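4-hydroxy-tetrahydrodipicolinate synthase (Methylacidiphilum fumariolicum SolV, PDB 6T3T) probably catalyses the condensation of pyruvate with aspartate-beta-semialdehyde to 4-hydroxy-tetrahydrodipicolinate, a step of lysine biosynthesis, as a homotetramer. Local coordinates at residues A9-F14 and A207-P212; G5-I10 and K72-T77; L191-L196 and F228-L233; R213-L218 and P239-L244. All blocks are in the same frame, centred on the assembly; numbering follows the deposited sequence.

How the contacts relate
All four contacts are largely buried, but they lie at different depths of one TIM barrel. Contact 2 is innermost, its centre about 6 Å from that of the chain, and joins strands 5-9 and 72-76 by ring and aliphatic packing. Contact 1 shares Ala9 and Ile10 with it and is polar, resting on one side-chain amide beside the first strand. Contacts 4 and 3 move outward, their centres about 13 Å and 18 Å from that of the chain; both use helix 227-243, and both meet across the segments through apolar groups. Contact 3 alone has several residues reaching a second subunit, and there charged and aromatic groups come in beside the leucine packing.

Contact 1 (A9-F14 and A207-P212); sequences AIISPF and ASNLFP
The flat carboxamide of Asn209 presents its ND2 group to Ala9 O and its OD1 to the backbone just beyond. Ala9 O lies only 9° out of the amide plane, and the Asn209 ND2 to Ala9 O bond is short, 2.8 Å, with an N-H...O angle of 165°; seen from the acceptor, the donor is tilted from the Ala9 carbonyl plane. Asn209 OD1 rests 3.5 Å from Ile10 CA and 3.6 Å from Ile11 N, neither of them a hydrogen bond, and this buried oxygen has no polar partner in the model. The other flat group, the Phe14 ring, lies well away from Asn209: Ser12 O sits over the centre of one face, and Arg268 makes a cation-pi contact. With CG of Asn209 beside its own backbone N (chi1 -85°), the amide is carried toward Ala9, and its side chain crosses that of Ile10 at about a right angle. ND2 also donates to Val206 O, so its two bonds fix the rotation of the amide. Were a valine to replace Asn209, both ND2 bonds would be lost, and Ala9 O would probably be left without its tie to the 207-212 loop. This bond ties the 9-14 segment, which continues from the first strand, to the loop after the eighth, where the TIM barrel closes, beside predicted pyruvate-binding Thr45 and Val204 and a bound sulfate.

Contact 2 (G5-I10 and K72-T77); sequences GTYTAI and KIFAGT
Tyr7 lays its ring carbon CE2 against two side chains of the 72-77 strand, 4.0 Å from Lys72 CB and 4.1 Å from Phe74 CD1. Both partners meet the tyrosine ring obliquely, and that carbon meets the Phe74 ring likewise, so this is van der Waals packing and not a stack. Tyr7 and Phe74 point toward each other inside the barrel, with Lys72 at the start of its strand. The side chains of Tyr7 and Lys72 run alongside each other in the same direction, which brings Lys72 CG to 4.1 Å from Tyr7 OH. Lys72 then bends at its second torsion (chi2 -82°) and leads its amine away toward the exposed side, leaving its aliphatic root to cover the phenol. Strands 5-9 and 72-76 are not neighbours in the barrel: strand 38-40 lies between them, and the nearest CA pair, Tyr7 and Lys72, is 8.4 Å apart. Side chains therefore do all the bridging. Tyr7 also comes close to predicted pyruvate-binding Val204, and Phe74 touches Ile3. With no hydrogen bond across the segments, the contact implies cohesion by apolar burial, in which the lysine contributes methylenes and keeps its charge outside.

Contact 3 (L191-L196 and F228-L233); sequences LTLPFL and FEARQL
Leu193 divides its two methyls between neighbouring residues of the opposing helix: CD1 packs against Ala230 CB at 4.0 Å, while CD2 comes to 3.7 Å from Arg231 CA. The second approach is the closer, and it is to main chain; Arg231 CB stays further off, 4.2 Å from Leu193 CD2. With chi1 at 175°, Leu193 points CG away from its own N and out across from helix 192-197 to helix 227-243, where Ala230 offers only a methyl. The same register is seen in the backbone, with CA of Leu193 and CA of Arg231 7.3 Å apart. Tyr222 of helix 212-223 also touches Leu193, adding a third helix to this packed side.

The other side is looser. Arg231 is partly exposed; beyond CB its chain leads away from the 191-196 segment and bends at chi3 (68°). Its NH1 makes a weak hydrogen bond to Leu196 O of the second subunit. Phe228, also partly exposed, meets Tyr222 of that subunit edge-to-face.

Across the two segments there is neither a hydrogen bond nor a salt bridge. The chemistry implies a division of labour: methyl groups and the arginine's backbone join the helices within the chain, whereas the Phe228 ring and, by a weak bond, the guanidinium group turn to the second subunit.

Contact 4 (R213-L218 and P239-L244); sequences RPVSAL and PLFRDL
Val215 and Leu218, one helical turn apart on helix 212-223, both meet the rim of the Phe241 ring. Val215 CG2 lies 4.3 Å from Phe241 CE1, and Leu218 CD1 is at the same 4.3 Å from Phe241 CE2; each methyl is near the ring plane, over neither face. In Phe241, CG stands beside the backbone N (chi1 -70°), and a small chi2 of -15° brings CA close to the plane of the ring, turning its far edge to the opposing helix. Val215 holds CG1 anti to its backbone N (chi1 167°), placing CG2 on the phenylalanine while CG1 reaches Thr6 of strand 5-9. Leu218 likewise swings CG opposite its backbone N, extending CD1 to the ring edge. The backbones stay well apart, 10.2 Å between the CA atoms of Val215 and Phe241, and the phenylalanine and valine side chains together fill that distance.

On helix 227-243 a separate polar pair forms: Arg242 NH1 reaches Asp243 OD2 at 3.2 Å in a salt bridge that lies nearly in the guanidinium plane, but OD2 is met from above the carboxylate plane; Pro239 CA covers one guanidinium face.

Helix 227-243, kinked at Pro239 and Leu240, faces helix 212-223 through Phe241, which also touches Ala207 after the eighth strand. Helix 276-295 borders both helices, touching Pro214 and Leu240, and its Thr285 bonds Asp243.

Contact 1 (A9-F14 and A207-P212)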
loop_
_atom_site.group_PDB
_atom_site.type_symbol
_atom_site.label_atom_id
_atom_site.label_comp_id
_atom_site.label_asym_id
_atom_site.label_seq_id
_atom_site.Cartn_x
_atom_site.Cartn_y
_atom_site.Cartn_z
ATOM N N ALA A 9 -2.534 -2.584 28.256
ATOM C CA ALA A 9 -3.528 -1.603 27.820
ATOM C C ALA A 9 -4.895 -2.178 28.176
ATOM O O ALA A 9 -5.392 -3.087 27.508
ATOM C CB ALA A 9 -3.405 -1.313 26.323
ATOM N N ILE A 10 -5.473 -1.709 29.282
ATOM C CA ILE A 10 -6.690 -2.309 29.808
ATOM C C ILE A 10 -7.903 -1.807 29.048
ATOM O O ILE A 10 -7.959 -0.643 28.617
ATOM C CB ILE A 10 -6.839 -2.014 31.313
ATOM C CG1 ILE A 10 -6.757 -0.497 31.571
ATOM C CG2 ILE A 10 -5.809 -2.753 32.088
ATOM C CD1 ILE A 10 -7.451 -0.122 32.841
ATOM N N ILE A 11 -8.898 -2.693 28.912
ATOM C CA ILE A 11 -10.244 -2.262 28.503
ATOM C C ILE A 11 -10.801 -1.264 29.534
ATOM O O ILE A 11 -10.379 -1.227 30.689
ATOM C CB ILE A 11 -11.178 -3.476 28.371
ATOM C CG1 ILE A 11 -11.235 -4.247 29.691
ATOM C CG2 ILE A 11 -10.705 -4.448 27.281
ATOM C CD1 ILE A 11 -12.526 -5.045 29.887
ATOM N N SER A 12 -11.793 -0.480 29.116
ATOM C CA SER A 12 -12.580 0.312 30.050
ATOM C C SER A 12 -13.849 -0.494 30.274
ATOM O O SER A 12 -14.698 -0.559 29.372
ATOM C CB SER A 12 -12.917 1.706 29.504
ATOM O OG SER A 12 -11.772 2.513 29.400
ATOM N N PRO A 13 -14.011 -1.175 31.413
ATOM C CA PRO A 13 -15.209 -2.004 31.590
ATOM C C PRO A 13 -16.435 -1.121 31.770
ATOM O O PRO A 13 -16.392 -0.119 32.484
ATOM C CB PRO A 13 -14.897 -2.841 32.839
ATOM C CG PRO A 13 -13.830 -2.116 33.551
ATOM C CD PRO A 13 -13.030 -1.388 32.492
ATOM N N PHE A 14 -17.491 -1.440 31.021
ATOM C CA PHE A 14 -18.750 -0.719 31.099
ATOM C C PHE A 14 -19.850 -1.625 31.619
ATOM O O PHE A 14 -19.947 -2.793 31.220
ATOM C CB PHE A 14 -19.177 -0.197 29.727
ATOM C CG PHE A 14 -18.228 0.774 29.121
ATOM C CD1 PHE A 14 -17.626 1.753 29.890
ATOM C CD2 PHE A 14 -17.941 0.714 27.760
ATOM C CE1 PHE A 14 -16.767 2.666 29.299
ATOM C CE2 PHE A 14 -17.076 1.615 27.180
ATOM C CZ PHE A 14 -16.484 2.589 27.954
ATOM N N ALA A 207 -3.106 -8.750 24.709
ATOM C CA ALA A 207 -3.373 -10.128 25.121
ATOM C C ALA A 207 -3.247 -10.305 26.629
ATOM O O ALA A 207 -3.925 -11.161 27.198
ATOM C CB ALA A 207 -2.410 -11.098 24.432
ATOM N N SER A 208 -2.391 -9.503 27.280
ATOM C CA SER A 208 -2.161 -9.623 28.711
ATOM C C SER A 208 -3.404 -9.322 29.540
ATOM O O SER A 208 -3.404 -9.642 30.729
ATOM C CB SER A 208 -1.020 -8.697 29.133
ATOM O OG SER A 208 -1.287 -7.340 28.806
ATOM N N ASN A 209 -4.434 -8.708 28.939
ATOM C CA ASN A 209 -5.742 -8.553 29.576
ATOM C C ASN A 209 -6.321 -9.900 29.962
ATOM O O ASN A 209 -7.016 -10.030 30.983
ATOM C CB ASN A 209 -6.720 -7.869 28.625
ATOM C CG ASN A 209 -6.636 -6.376 28.663
ATOM O OD1 ASN A 209 -7.062 -5.737 29.631
ATOM N ND2 ASN A 209 -6.087 -5.792 27.592
ATOM N N LEU A 210 -6.089 -10.895 29.114
ATOM C CA LEU A 210 -6.615 -12.234 29.259
ATOM C C LEU A 210 -5.623 -13.164 29.922
ATOM O O LEU A 210 -5.996 -13.909 30.834
ATOM C CB LEU A 210 -6.989 -12.798 27.887
ATOM C CG LEU A 210 -8.199 -12.202 27.162
ATOM C CD1 LEU A 210 -8.148 -12.627 25.695
ATOM C CD2 LEU A 210 -9.550 -12.635 27.822
ATOM N N PHE A 211 -4.357 -13.096 29.500
ATOM C CA PHE A 211 -3.309 -14.019 29.938
ATOM C C PHE A 211 -2.104 -13.208 30.399
ATOM O O PHE A 211 -1.048 -13.216 29.751
ATOM C CB PHE A 211 -2.944 -15.001 28.824
ATOM C CG PHE A 211 -4.100 -15.842 28.369
ATOM C CD1 PHE A 211 -4.549 -16.900 29.147
ATOM C CD2 PHE A 211 -4.757 -15.559 27.174
ATOM C CE1 PHE A 211 -5.631 -17.688 28.741
ATOM C CE2 PHE A 211 -5.866 -16.328 26.758
ATOM C CZ PHE A 211 -6.293 -17.411 27.550
ATOM N N PRO A 212 -2.234 -12.497 31.527
ATOM C CA PRO A 212 -1.116 -11.658 32.007
ATOM C C PRO A 212 0.158 -12.432 32.312
ATOM O O PRO A 212 1.239 -12.023 31.892
ATOM C CB PRO A 212 -1.702 -10.997 33.277
ATOM C CG PRO A 212 -2.795 -11.899 33.710
ATOM C CD PRO A 212 -3.405 -12.424 32.422
#

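Contact 2 (G5-I10 and K72-T77)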
loop_
_atom_site.group_PDB
_atom_site.type_symbol
_atom_site.label_atom_id
_atom_site.label_comp_id
_atom_site.label_asym_id
_atom_site.label_seq_id
_atom_site.Cartn_x
_atom_site.Cartn_y
_atom_site.Cartn_z
ATOM N N GLY A 5 9.582 -4.609 30.331
ATOM C CA GLY A 5 8.609 -5.584 30.763
ATOM C C GLY A 5 7.268 -5.448 30.070
ATOM O O GLY A 5 7.189 -4.995 28.929
ATOM N N THR A 6 6.204 -5.830 30.769
ATOM C CA THR A 6 4.872 -5.958 30.185
ATOM C C THR A 6 3.909 -4.997 30.862
ATOM O O THR A 6 3.711 -5.065 32.085
ATOM C CB THR A 6 4.356 -7.387 30.306
ATOM O OG1 THR A 6 5.316 -8.273 29.734
ATOM C CG2 THR A 6 2.998 -7.513 29.569
ATOM N N TYR A 7 3.289 -4.146 30.050
ATOM C CA TYR A 7 2.288 -3.173 30.454
ATOM C C TYR A 7 0.977 -3.502 29.754
ATOM O O TYR A 7 0.952 -3.722 28.542
ATOM C CB TYR A 7 2.755 -1.759 30.062
ATOM C CG TYR A 7 3.916 -1.253 30.903
ATOM C CD1 TYR A 7 5.203 -1.770 30.764
ATOM C CD2 TYR A 7 3.712 -0.265 31.853
ATOM C CE1 TYR A 7 6.252 -1.324 31.585
ATOM C CE2 TYR A 7 4.751 0.190 32.655
ATOM C CZ TYR A 7 6.006 -0.336 32.513
ATOM O OH TYR A 7 7.012 0.152 33.313
ATOM N N THR A 8 -0.119 -3.531 30.491
ATOM C CA THR A 8 -1.388 -3.959 29.924
ATOM C C THR A 8 -2.211 -2.732 29.545
ATOM O O THR A 8 -2.521 -1.910 30.408
ATOM C CB THR A 8 -2.122 -4.844 30.938
ATOM O OG1 THR A 8 -1.291 -5.971 31.251
ATOM C CG2 THR A 8 -3.517 -5.320 30.422
ATOM N N ALA A 9 -2.534 -2.584 28.256
ATOM C CA ALA A 9 -3.528 -1.603 27.820
ATOM C C ALA A 9 -4.895 -2.178 28.176
ATOM O O ALA A 9 -5.392 -3.087 27.508
ATOM C CB ALA A 9 -3.405 -1.313 26.323
ATOM N N ILE A 10 -5.473 -1.709 29.282
ATOM C CA ILE A 10 -6.690 -2.309 29.808
ATOM C C ILE A 10 -7.903 -1.807 29.048
ATOM O O ILE A 10 -7.959 -0.643 28.617
ATOM C CB ILE A 10 -6.839 -2.014 31.313
ATOM C CG1 ILE A 10 -6.757 -0.497 31.571
ATOM C CG2 ILE A 10 -5.809 -2.753 32.088
ATOM C CD1 ILE A 10 -7.451 -0.122 32.841
ATOM N N LYS A 72 3.235 0.277 37.928
ATOM C CA LYS A 72 3.271 1.585 37.279
ATOM C C LYS A 72 2.007 1.854 36.478
ATOM O O LYS A 72 1.336 0.940 35.994
ATOM C CB LYS A 72 4.468 1.698 36.347
ATOM C CG LYS A 72 5.769 1.322 36.988
ATOM C CD LYS A 72 6.317 2.492 37.773
ATOM C CE LYS A 72 7.617 2.140 38.451
ATOM N NZ LYS A 72 8.039 3.240 39.373
ATOM N N ILE A 73 1.704 3.132 36.308
ATOM C CA ILE A 73 0.613 3.564 35.451
ATOM C C ILE A 73 1.153 4.586 34.460
ATOM O O ILE A 73 1.719 5.614 34.868
ATOM C CB ILE A 73 -0.548 4.177 36.242
ATOM C CG1 ILE A 73 -1.085 3.172 37.261
ATOM C CG2 ILE A 73 -1.634 4.619 35.277
ATOM C CD1 ILE A 73 -2.165 3.766 38.145
ATOM N N PHE A 74 0.990 4.305 33.166
ATOM C CA PHE A 74 1.220 5.291 32.117
ATOM C C PHE A 74 -0.121 5.539 31.449
ATOM O O PHE A 74 -0.615 4.691 30.696
ATOM C CB PHE A 74 2.287 4.839 31.117
ATOM C CG PHE A 74 3.683 5.017 31.624
ATOM C CD1 PHE A 74 4.159 4.240 32.674
ATOM C CD2 PHE A 74 4.512 5.996 31.088
ATOM C CE1 PHE A 74 5.460 4.401 33.155
ATOM C CE2 PHE A 74 5.823 6.176 31.571
ATOM C CZ PHE A 74 6.290 5.380 32.618
ATOM N N ALA A 75 -0.714 6.690 31.752
ATOM C CA ALA A 75 -2.050 7.015 31.283
ATOM C C ALA A 75 -2.040 7.509 29.836
ATOM O O ALA A 75 -1.185 8.300 29.438
ATOM C CB ALA A 75 -2.663 8.076 32.198
ATOM N N GLY A 76 -3.020 7.065 29.062
ATOM C CA GLY A 76 -3.229 7.615 27.740
ATOM C C GLY A 76 -3.809 9.020 27.768
ATOM O O GLY A 76 -4.960 9.243 28.165
ATOM N N THR A 77 -3.005 9.990 27.330
ATOM C CA THR A 77 -3.403 11.394 27.337
ATOM C C THR A 77 -3.173 12.057 25.978
ATOM O O THR A 77 -3.042 13.279 25.900
ATOM C CB THR A 77 -2.687 12.174 28.452
ATOM O OG1 THR A 77 -1.273 12.165 28.259
ATOM C CG2 THR A 77 -3.018 11.583 29.848
#

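Contact 3 (L191-L196 and F228-L233)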
loop_
_atom_site.group_PDB
_atom_site.type_symbol
_atom_site.label_atom_id
_atom_site.label_comp_id
_atom_site.label_asym_id
_atom_site.label_seq_id
_atom_site.Cartn_x
_atom_site.Cartn_y
_atom_site.Cartn_z
ATOM N N LEU A 191 4.063 -9.266 17.260
ATOM C CA LEU A 191 5.411 -8.882 16.868
ATOM C C LEU A 191 6.338 -8.679 18.058
ATOM O O LEU A 191 7.500 -8.315 17.854
ATOM C CB LEU A 191 5.359 -7.596 16.027
ATOM C CG LEU A 191 4.598 -7.689 14.703
ATOM C CD1 LEU A 191 4.566 -6.335 14.008
ATOM C CD2 LEU A 191 5.265 -8.686 13.821
ATOM N N THR A 192 5.851 -8.897 19.295
ATOM C CA THR A 192 6.669 -8.657 20.482
ATOM C C THR A 192 7.977 -9.438 20.408
ATOM O O THR A 192 9.061 -8.857 20.543
ATOM C CB THR A 192 5.900 -9.026 21.751
ATOM O OG1 THR A 192 4.854 -8.095 21.956
ATOM C CG2 THR A 192 6.792 -9.050 22.986
ATOM N N LEU A 193 7.900 -10.753 20.153
ATOM C CA LEU A 193 9.131 -11.541 20.149
ATOM C C LEU A 193 10.129 -11.087 19.091
ATOM O O LEU A 193 11.316 -10.935 19.424
ATOM C CB LEU A 193 8.815 -13.033 20.003
ATOM C CG LEU A 193 10.082 -13.886 19.874
ATOM C CD1 LEU A 193 10.859 -13.869 21.173
ATOM C CD2 LEU A 193 9.713 -15.319 19.510
ATOM N N PRO A 194 9.753 -10.895 17.818
ATOM C CA PRO A 194 10.747 -10.375 16.865
ATOM C C PRO A 194 11.210 -8.960 17.211
ATOM O O PRO A 194 12.365 -8.611 16.917
ATOM C CB PRO A 194 10.040 -10.487 15.492
ATOM C CG PRO A 194 8.582 -10.714 15.778
ATOM C CD PRO A 194 8.469 -11.254 17.178
ATOM N N PHE A 195 10.355 -8.144 17.838
ATOM C CA PHE A 195 10.779 -6.814 18.272
ATOM C C PHE A 195 11.891 -6.920 19.310
ATOM O O PHE A 195 12.897 -6.217 19.220
ATOM C CB PHE A 195 9.591 -6.017 18.820
ATOM C CG PHE A 195 8.816 -5.218 17.755
ATOM C CD1 PHE A 195 8.751 -5.633 16.451
ATOM C CD2 PHE A 195 8.176 -4.038 18.088
ATOM C CE1 PHE A 195 8.040 -4.907 15.503
ATOM C CE2 PHE A 195 7.460 -3.300 17.134
ATOM C CZ PHE A 195 7.404 -3.731 15.850
ATOM N N LEU A 196 11.713 -7.802 20.306
ATOM C CA LEU A 196 12.733 -8.084 21.321
ATOM C C LEU A 196 14.079 -8.501 20.712
ATOM O O LEU A 196 15.145 -8.096 21.190
ATOM C CB LEU A 196 12.225 -9.217 22.226
ATOM C CG LEU A 196 11.438 -8.916 23.504
ATOM C CD1 LEU A 196 10.479 -7.747 23.325
ATOM C CD2 LEU A 196 10.692 -10.163 23.913
ATOM N N PHE A 228 14.516 -19.831 23.001
ATOM C CA PHE A 228 13.702 -20.940 22.503
ATOM C C PHE A 228 12.465 -21.207 23.359
ATOM O O PHE A 228 11.405 -21.541 22.813
ATOM C CB PHE A 228 14.590 -22.172 22.343
ATOM C CG PHE A 228 15.804 -21.884 21.504
ATOM C CD1 PHE A 228 15.667 -21.153 20.334
ATOM C CD2 PHE A 228 17.076 -22.245 21.922
ATOM C CE1 PHE A 228 16.770 -20.831 19.565
ATOM C CE2 PHE A 228 18.193 -21.926 21.147
ATOM C CZ PHE A 228 18.028 -21.214 19.969
ATOM N N GLU A 229 12.559 -21.067 24.689
ATOM C CA GLU A 229 11.339 -21.066 25.498
ATOM C C GLU A 229 10.465 -19.875 25.143
ATOM O O GLU A 229 9.244 -20.004 25.045
ATOM C CB GLU A 229 11.678 -21.029 27.000
ATOM C CG GLU A 229 12.676 -22.121 27.440
ATOM C CD GLU A 229 13.045 -22.033 28.928
ATOM O OE1 GLU A 229 12.388 -21.292 29.686
ATOM O OE2 GLU A 229 14.017 -22.694 29.337
ATOM N N ALA A 230 11.072 -18.697 24.926
ATOM C CA ALA A 230 10.269 -17.561 24.487
ATOM C C ALA A 230 9.543 -17.881 23.169
ATOM O O ALA A 230 8.329 -17.668 23.051
ATOM C CB ALA A 230 11.136 -16.298 24.370
ATOM N N ARG A 231 10.258 -18.448 22.193
ATOM C CA ARG A 231 9.637 -18.776 20.907
ATOM C C ARG A 231 8.491 -19.774 21.077
ATOM O O ARG A 231 7.435 -19.643 20.444
ATOM C CB ARG A 231 10.691 -19.344 19.951
ATOM C CG ARG A 231 10.113 -19.850 18.634
ATOM C CD ARG A 231 11.214 -20.088 17.610
ATOM N NE ARG A 231 12.104 -21.201 17.949
ATOM C CZ ARG A 231 13.341 -21.331 17.467
ATOM N NH1 ARG A 231 13.845 -20.411 16.634
ATOM N NH2 ARG A 231 14.080 -22.382 17.806
ATOM N N GLN A 232 8.704 -20.779 21.932
ATOM C CA GLN A 232 7.691 -21.774 22.260
ATOM C C GLN A 232 6.418 -21.115 22.796
ATOM O O GLN A 232 5.304 -21.473 22.389
ATOM C CB GLN A 232 8.298 -22.740 23.282
ATOM C CG GLN A 232 7.668 -24.103 23.386
ATOM C CD GLN A 232 8.446 -25.035 24.329
ATOM O OE1 GLN A 232 9.598 -24.773 24.709
ATOM N NE2 GLN A 232 7.809 -26.106 24.714
ATOM N N LEU A 233 6.567 -20.154 23.729
ATOM C CA LEU A 233 5.404 -19.452 24.269
ATOM C C LEU A 233 4.750 -18.595 23.209
ATOM O O LEU A 233 3.519 -18.556 23.111
ATOM C CB LEU A 233 5.769 -18.562 25.460
ATOM C CG LEU A 233 5.517 -18.982 26.892
ATOM C CD1 LEU A 233 5.663 -17.791 27.848
ATOM C CD2 LEU A 233 4.176 -19.663 27.041
#

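Contact 4 (R213-L218 and P239-L244)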
loop_
_atom_site.group_PDB
_atom_site.type_symbol
_atom_site.label_atom_id
_atom_site.label_comp_id
_atom_site.label_asym_id
_atom_site.label_seq_id
_atom_site.Cartn_x
_atom_site.Cartn_y
_atom_site.Cartn_z
ATOM N N ARG A 213 0.077 -13.545 33.029
ATOM C CA ARG A 213 1.309 -14.270 33.343
ATOM C C ARG A 213 2.013 -14.832 32.117
ATOM O O ARG A 213 3.241 -14.671 32.021
ATOM C CB ARG A 213 1.047 -15.404 34.330
ATOM C CG ARG A 213 1.485 -15.166 35.741
ATOM C CD ARG A 213 1.472 -16.463 36.542
ATOM N NE ARG A 213 2.566 -16.501 37.483
ATOM C CZ ARG A 213 2.418 -16.222 38.772
ATOM N NH1 ARG A 213 3.454 -16.260 39.577
ATOM N NH2 ARG A 213 1.225 -15.907 39.248
ATOM N N PRO A 214 1.340 -15.532 31.186
ATOM C CA PRO A 214 2.060 -16.021 29.994
ATOM C C PRO A 214 2.653 -14.919 29.117
ATOM O O PRO A 214 3.760 -15.082 28.591
ATOM C CB PRO A 214 0.979 -16.835 29.269
ATOM C CG PRO A 214 0.063 -17.278 30.354
ATOM C CD PRO A 214 -0.041 -16.042 31.210
ATOM N N VAL A 215 1.923 -13.825 28.890
ATOM C CA VAL A 215 2.440 -12.748 28.045
ATOM C C VAL A 215 3.663 -12.108 28.686
ATOM O O VAL A 215 4.662 -11.830 28.013
ATOM C CB VAL A 215 1.344 -11.700 27.768
ATOM C CG1 VAL A 215 1.943 -10.441 27.184
ATOM C CG2 VAL A 215 0.299 -12.269 26.814
ATOM N N SER A 216 3.574 -11.799 29.985
ATOM C CA SER A 216 4.720 -11.236 30.694
ATOM C C SER A 216 5.874 -12.235 30.792
ATOM O O SER A 216 7.045 -11.832 30.769
ATOM C CB SER A 216 4.274 -10.749 32.078
ATOM O OG SER A 216 4.040 -11.839 32.947
ATOM N N ALA A 217 5.575 -13.535 30.913
ATOM C CA ALA A 217 6.649 -14.527 30.897
ATOM C C ALA A 217 7.348 -14.545 29.541
ATOM O O ALA A 217 8.575 -14.692 29.465
ATOM C CB ALA A 217 6.107 -15.915 31.221
ATOM N N LEU A 218 6.587 -14.356 28.465
ATOM C CA LEU A 218 7.192 -14.324 27.138
ATOM C C LEU A 218 8.307 -13.292 27.082
ATOM O O LEU A 218 9.413 -13.573 26.596
ATOM C CB LEU A 218 6.121 -14.058 26.079
ATOM C CG LEU A 218 6.451 -14.303 24.593
ATOM C CD1 LEU A 218 5.197 -14.580 23.772
ATOM C CD2 LEU A 218 7.132 -13.102 24.020
ATOM N N PRO A 239 -1.872 -17.845 17.647
ATOM C CA PRO A 239 -3.239 -17.761 17.103
ATOM C C PRO A 239 -4.156 -16.861 17.914
ATOM O O PRO A 239 -5.007 -16.167 17.332
ATOM C CB PRO A 239 -3.705 -19.218 17.112
ATOM C CG PRO A 239 -2.400 -19.996 16.912
ATOM C CD PRO A 239 -1.452 -19.254 17.813
ATOM N N LEU A 240 -3.986 -16.815 19.234
ATOM C CA LEU A 240 -4.721 -15.823 20.017
ATOM C C LEU A 240 -4.303 -14.401 19.634
ATOM O O LEU A 240 -5.157 -13.534 19.423
ATOM C CB LEU A 240 -4.534 -16.065 21.521
ATOM C CG LEU A 240 -5.321 -15.019 22.355
ATOM C CD1 LEU A 240 -6.813 -15.277 22.333
ATOM C CD2 LEU A 240 -4.813 -14.943 23.782
ATOM N N PHE A 241 -2.984 -14.149 19.529
ATOM C CA PHE A 241 -2.512 -12.824 19.118
ATOM C C PHE A 241 -3.174 -12.375 17.827
ATOM O O PHE A 241 -3.528 -11.196 17.674
ATOM C CB PHE A 241 -1.003 -12.809 18.921
ATOM C CG PHE A 241 -0.210 -12.920 20.184
ATOM C CD1 PHE A 241 -0.809 -12.721 21.435
ATOM C CD2 PHE A 241 1.136 -13.225 20.122
ATOM C CE1 PHE A 241 -0.062 -12.841 22.614
ATOM C CE2 PHE A 241 1.904 -13.355 21.299
ATOM C CZ PHE A 241 1.301 -13.149 22.552
ATOM N N ARG A 242 -3.288 -13.300 16.866
ATOM C CA ARG A 242 -3.927 -13.045 15.580
ATOM C C ARG A 242 -5.417 -12.734 15.740
ATOM O O ARG A 242 -5.925 -11.741 15.203
ATOM C CB ARG A 242 -3.704 -14.281 14.697
ATOM C CG ARG A 242 -3.893 -14.220 13.209
ATOM C CD ARG A 242 -3.999 -15.703 12.723
ATOM N NE ARG A 242 -5.045 -16.435 13.472
ATOM C CZ ARG A 242 -5.023 -17.737 13.787
ATOM N NH1 ARG A 242 -6.026 -18.259 14.481
ATOM N NH2 ARG A 242 -4.009 -18.519 13.419
ATOM N N ASP A 243 -6.143 -13.583 16.462
ATOM C CA ASP A 243 -7.584 -13.407 16.554
ATOM C C ASP A 243 -8.001 -12.264 17.478
ATOM O O ASP A 243 -9.147 -11.815 17.397
ATOM C CB ASP A 243 -8.232 -14.723 16.976
ATOM C CG ASP A 243 -8.280 -15.692 15.836
ATOM O OD1 ASP A 243 -8.090 -15.218 14.696
ATOM O OD2 ASP A 243 -8.484 -16.902 16.048
ATOM N N LEU A 244 -7.108 -11.747 18.319
ATOM C CA LEU A 244 -7.445 -10.522 19.045
ATOM C C LEU A 244 -7.466 -9.302 18.140
ATOM O O LEU A 244 -7.825 -8.213 18.618
ATOM C CB LEU A 244 -6.458 -10.294 20.180
ATOM C CG LEU A 244 -6.681 -11.260 21.351
ATOM C CD1 LEU A 244 -5.645 -10.983 22.423
ATOM C CD2 LEU A 244 -8.100 -11.119 21.902
#